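Local coordinates for protein fanconi-associated nuclease 1 homolog (Pseudomonas aeruginosa, PDB 5Y7Q) that belongs to the FAN1 family of nucleases, joining helix-turn-helix and SAP domains to a VRR-NUC domain, and binds nucleic acid, at residues P385-V388 with E389-V392; L556-L559 with Q560-E564. One frame throughout, in Å; residues are numbered along the deposited sequence.

Overall arrangement
Contacts 1 and 2 are both local; their centres lie about 24 Å apart and their nearest atoms about 14 Å, so they do not touch. Contact 1 is a surface contact at the start of helix 388-396, about 6 Å from the bound nucleic acid at its nearest atom, with a serine at the N-cap position, a glutamate, and weak polar bonds beside the first regular main-chain bond of the helix. Contact 2 lies in helix 553-564, partly buried, where regular main-chain bonding is joined by aromatic, sulfur and aliphatic packing. Both reach strand 569-577 of one mixed sheet, contact 1 through Val388 and Val392 and contact 2 through Leu559, Cys562 and Arg563.

Contact 1 (P385-V388 with E389-V392); sequences PCSV and EWAV
Ser387 overlaps the pyrrole part of the Trp390 indole, its OG lying 3.1 Å from CD1 and meeting the ring obliquely. With OG set between the backbone N and the carbonyl carbon (chi1 86°), the same hydroxyl gives a weak hydrogen bond to Glu389 OE1, 3.3 Å from OG. The glutamate reaches back because its chain bends at chi2 (89°), which also brings OE2 to 3.5 Å from Val388 CG1. Ser387 occupies the N-cap of helix 388-396, a place suited to a small polar residue, and an acidic Glu389 in the first turn is probably favoured by the helix dipole. Regular bonding begins at once: Val392 N donates to Val388 O at 2.9 Å, nearly straight at 164°, while Trp390 N reaches Ser387 O only weakly. Ahead of the N-cap, Cys386 SG comes 4.4 Å from Ala391 CB, which points back at the loop and also lies on Leu379 of strand 374-380, where a small side chain fits. The branched valines face the sheet, Val388 and Val392 both packing on Val574 of strand 569-577 and Val544 of strand 538-545. Trp390, at the surface, sets its ring edge-to-face with Tyr405.

Contact 2 (L556-L559 with Q560-E564); sequences LRWL and QFCRE
Gln560 begins the second half of helix 553-564, its N-H bonding to Leu556 O with N and O 2.9 Å apart, and CB against that oxygen and Arg557 O. Its extended side chain, CG anti to the backbone N, runs along the exposed flank to Glu564, where NE2 gives OE2 a hydrogen bond of 3.1 Å. The acceptor lies close to the amide plane and is approached on the syn side, though the donor stands 34° out of the carboxylate plane; a long polar pair suits this surface. Phe561, bonded through its N to Arg557 O, turns its edge toward the face of the Trp558 five-membered ring, with centroids 5.8 Å apart and planes at 61°. It also packs on helix 505-517, whose Arg514 makes a cation-pi contact with Trp558. Cys562 follows, its N bonded to Trp558 O at 2.9 Å; its SG comes to the edge of the indole, 3.6 Å from CD1, and its compact thiol suits a buried place beside so large a ring. Arg563 N continues the i to i+4 bonds, to Leu559 O. Its long aliphatic chain, bent at chi3 (75°), can cross Leu559, bringing NH2 to 3.5 Å from Leu559 CD1 at the guanidinium edge, and the side chain also touches Asp373. Leu559, buried and apolar, packs on Val569 and Val571 of strand 569-577; Cys562 and Arg563 also touch Val569, placing this side of the helix on the sheet of a beta-alpha-beta crossover within the VRR-NUC domain, in which helix 553-564 links parallel strands 538-545 and 569-577.

Contact 1 (P385-V388 with E389-V392)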
loop_
_atom_site.group_PDB
_atom_site.type_symbol
_atom_site.label_atom_id
_atom_site.label_comp_id
_atom_site.label_asym_id
_atom_site.label_seq_id
_atom_site.Cartn_x
_atom_site.Cartn_y
_atom_site.Cartn_z
ATOM N N PRO A 385 -15.228 -26.828 3.000
ATOM C CA PRO A 385 -15.370 -25.461 2.466
ATOM C C PRO A 385 -14.311 -25.174 1.388
ATOM O O PRO A 385 -13.193 -25.644 1.622
ATOM C CB PRO A 385 -15.166 -24.577 3.704
ATOM C CG PRO A 385 -14.268 -25.379 4.586
ATOM C CD PRO A 385 -14.663 -26.820 4.367
ATOM N N CYS A 386 -14.581 -24.498 0.255
ATOM C CA CYS A 386 -15.851 -23.875 -0.204
ATOM C C CYS A 386 -16.445 -22.731 0.633
ATOM O O CYS A 386 -17.392 -22.919 1.398
ATOM C CB CYS A 386 -16.944 -24.931 -0.418
ATOM S SG CYS A 386 -18.345 -24.311 -1.396
ATOM N N SER A 387 -15.855 -21.548 0.473
ATOM C CA SER A 387 -16.460 -20.328 0.986
ATOM C C SER A 387 -17.858 -20.142 0.405
ATOM O O SER A 387 -18.180 -20.643 -0.675
ATOM C CB SER A 387 -15.604 -19.119 0.626
ATOM O OG SER A 387 -15.957 -18.645 -0.662
ATOM N N VAL A 388 -18.702 -19.416 1.145
ATOM C CA VAL A 388 -20.132 -19.363 0.834
ATOM C C VAL A 388 -20.408 -18.646 -0.492
ATOM O O VAL A 388 -21.373 -18.979 -1.198
ATOM C CB VAL A 388 -20.890 -18.710 2.010
ATOM C CG1 VAL A 388 -20.589 -17.221 2.089
ATOM C CG2 VAL A 388 -22.382 -18.961 1.914
ATOM N N GLU A 389 -19.577 -17.669 -0.861
ATOM C CA GLU A 389 -19.807 -16.929 -2.099
ATOM C C GLU A 389 -19.762 -17.850 -3.317
ATOM O O GLU A 389 -20.604 -17.739 -4.220
ATOM C CB GLU A 389 -18.789 -15.789 -2.222
ATOM C CG GLU A 389 -18.939 -14.686 -1.151
ATOM C CD GLU A 389 -18.132 -14.941 0.133
ATOM O OE1 GLU A 389 -17.065 -15.607 0.055
ATOM O OE2 GLU A 389 -18.565 -14.464 1.215
ATOM N N TRP A 390 -18.804 -18.783 -3.351
ATOM C CA TRP A 390 -18.780 -19.777 -4.419
ATOM C C TRP A 390 -20.042 -20.620 -4.413
ATOM O O TRP A 390 -20.510 -21.049 -5.477
ATOM C CB TRP A 390 -17.554 -20.686 -4.289
ATOM C CG TRP A 390 -16.260 -19.960 -4.427
ATOM C CD1 TRP A 390 -15.310 -19.794 -3.462
ATOM C CD2 TRP A 390 -15.772 -19.282 -5.596
ATOM N NE1 TRP A 390 -14.258 -19.060 -3.957
ATOM C CE2 TRP A 390 -14.516 -18.731 -5.263
ATOM C CE3 TRP A 390 -16.276 -19.089 -6.891
ATOM C CZ2 TRP A 390 -13.751 -18.001 -6.177
ATOM C CZ3 TRP A 390 -15.522 -18.367 -7.793
ATOM C CH2 TRP A 390 -14.265 -17.830 -7.432
ATOM N N ALA A 391 -20.605 -20.870 -3.230
ATOM C CA ALA A 391 -21.798 -21.704 -3.160
ATOM C C ALA A 391 -22.984 -20.989 -3.773
ATOM O O ALA A 391 -23.709 -21.563 -4.597
ATOM C CB ALA A 391 -22.106 -22.099 -1.714
ATOM N N VAL A 392 -23.205 -19.735 -3.380
ATOM C CA VAL A 392 -24.314 -19.006 -3.975
ATOM C C VAL A 392 -24.098 -18.874 -5.470
ATOM O O VAL A 392 -25.029 -19.068 -6.264
ATOM C CB VAL A 392 -24.501 -17.633 -3.317
ATOM C CG1 VAL A 392 -25.586 -16.896 -4.028
ATOM C CG2 VAL A 392 -24.873 -17.791 -1.867
#

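Contact 2 (L556-L559 with Q560-E564)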
loop_
_atom_site.group_PDB
_atom_site.type_symbol
_atom_site.label_atom_id
_atom_site.label_comp_id
_atom_site.label_asym_id
_atom_site.label_seq_id
_atom_site.Cartn_x
_atom_site.Cartn_y
_atom_site.Cartn_z
ATOM N N LEU A 556 -23.297 -1.007 2.922
ATOM C CA LEU A 556 -24.602 -0.391 3.162
ATOM C C LEU A 556 -24.763 0.900 2.382
ATOM O O LEU A 556 -25.849 1.184 1.862
ATOM C CB LEU A 556 -24.797 -0.113 4.648
ATOM C CG LEU A 556 -25.568 -1.158 5.440
ATOM C CD1 LEU A 556 -25.456 -0.846 6.922
ATOM C CD2 LEU A 556 -27.015 -1.177 4.975
ATOM N N ARG A 557 -23.710 1.719 2.319
ATOM C CA ARG A 557 -23.826 2.937 1.525
ATOM C C ARG A 557 -24.030 2.600 0.055
ATOM O O ARG A 557 -24.800 3.270 -0.640
ATOM C CB ARG A 557 -22.602 3.823 1.733
ATOM C CG ARG A 557 -22.190 3.886 3.191
ATOM C CD ARG A 557 -21.220 5.027 3.506
ATOM N NE ARG A 557 -19.864 4.566 3.791
ATOM C CZ ARG A 557 -18.921 4.480 2.865
ATOM N NH1 ARG A 557 -19.213 4.823 1.615
ATOM N NH2 ARG A 557 -17.694 4.067 3.180
ATOM N N TRP A 558 -23.379 1.544 -0.432
ATOM C CA TRP A 558 -23.574 1.199 -1.829
ATOM C C TRP A 558 -24.971 0.643 -2.087
ATOM O O TRP A 558 -25.562 0.907 -3.139
ATOM C CB TRP A 558 -22.508 0.220 -2.299
ATOM C CG TRP A 558 -22.166 0.618 -3.662
ATOM C CD1 TRP A 558 -22.896 0.378 -4.797
ATOM C CD2 TRP A 558 -21.064 1.435 -4.057
ATOM N NE1 TRP A 558 -22.288 0.970 -5.885
ATOM C CE2 TRP A 558 -21.165 1.627 -5.456
ATOM C CE3 TRP A 558 -19.991 2.004 -3.375
ATOM C CZ2 TRP A 558 -20.230 2.363 -6.175
ATOM C CZ3 TRP A 558 -19.076 2.733 -4.087
ATOM C CH2 TRP A 558 -19.197 2.909 -5.474
ATOM N N LEU A 559 -25.523 -0.109 -1.140
ATOM C CA LEU A 559 -26.906 -0.546 -1.262
ATOM C C LEU A 559 -27.859 0.639 -1.270
ATOM O O LEU A 559 -28.805 0.678 -2.061
ATOM C CB LEU A 559 -27.250 -1.487 -0.122
ATOM C CG LEU A 559 -26.627 -2.859 -0.233
ATOM C CD1 LEU A 559 -27.463 -3.780 0.617
ATOM C CD2 LEU A 559 -26.646 -3.279 -1.665
ATOM N N GLN A 560 -27.640 1.602 -0.375
ATOM C CA GLN A 560 -28.467 2.798 -0.363
ATOM C C GLN A 560 -28.378 3.515 -1.700
ATOM O O GLN A 560 -29.395 3.892 -2.293
ATOM C CB GLN A 560 -28.036 3.715 0.785
ATOM C CG GLN A 560 -28.921 4.945 0.988
ATOM C CD GLN A 560 -28.317 5.958 1.966
ATOM O OE1 GLN A 560 -27.409 5.632 2.738
ATOM N NE2 GLN A 560 -28.817 7.193 1.929
ATOM N N PHE A 561 -27.164 3.662 -2.217
ATOM C CA PHE A 561 -26.977 4.361 -3.480
ATOM C C PHE A 561 -27.676 3.636 -4.618
ATOM O O PHE A 561 -28.346 4.256 -5.452
ATOM C CB PHE A 561 -25.488 4.503 -3.773
ATOM C CG PHE A 561 -25.206 5.140 -5.089
ATOM C CD1 PHE A 561 -25.219 6.519 -5.216
ATOM C CD2 PHE A 561 -24.949 4.367 -6.211
ATOM C CE1 PHE A 561 -24.957 7.125 -6.439
ATOM C CE2 PHE A 561 -24.697 4.968 -7.442
ATOM C CZ PHE A 561 -24.697 6.349 -7.557
ATOM N N CYS A 562 -27.525 2.313 -4.667
ATOM C CA CYS A 562 -28.130 1.529 -5.737
ATOM C C CYS A 562 -29.657 1.546 -5.664
ATOM O O CYS A 562 -30.330 1.720 -6.687
ATOM C CB CYS A 562 -27.607 0.096 -5.685
ATOM S SG CYS A 562 -25.999 -0.152 -6.467
ATOM N N ARG A 563 -30.228 1.369 -4.477
ATOM C CA ARG A 563 -31.682 1.340 -4.416
ATOM C C ARG A 563 -32.291 2.731 -4.360
ATOM O O ARG A 563 -33.512 2.839 -4.273
ATOM C CB ARG A 563 -32.172 0.480 -3.235
ATOM C CG ARG A 563 -32.190 1.132 -1.844
ATOM C CD ARG A 563 -32.677 0.133 -0.765
ATOM N NE ARG A 563 -31.679 -0.889 -0.406
ATOM C CZ ARG A 563 -31.630 -2.137 -0.892
ATOM N NH1 ARG A 563 -32.529 -2.563 -1.776
ATOM N NH2 ARG A 563 -30.676 -2.970 -0.484
ATOM N N GLU A 564 -31.489 3.797 -4.409
ATOM C CA GLU A 564 -32.044 5.112 -4.726
ATOM C C GLU A 564 -32.076 5.399 -6.223
ATOM O O GLU A 564 -32.726 6.361 -6.647
ATOM C CB GLU A 564 -31.257 6.214 -4.016
ATOM C CG GLU A 564 -31.506 6.281 -2.517
ATOM C CD GLU A 564 -30.448 7.085 -1.776
ATOM O OE1 GLU A 564 -29.389 7.393 -2.377
ATOM O OE2 GLU A 564 -30.679 7.404 -0.588
#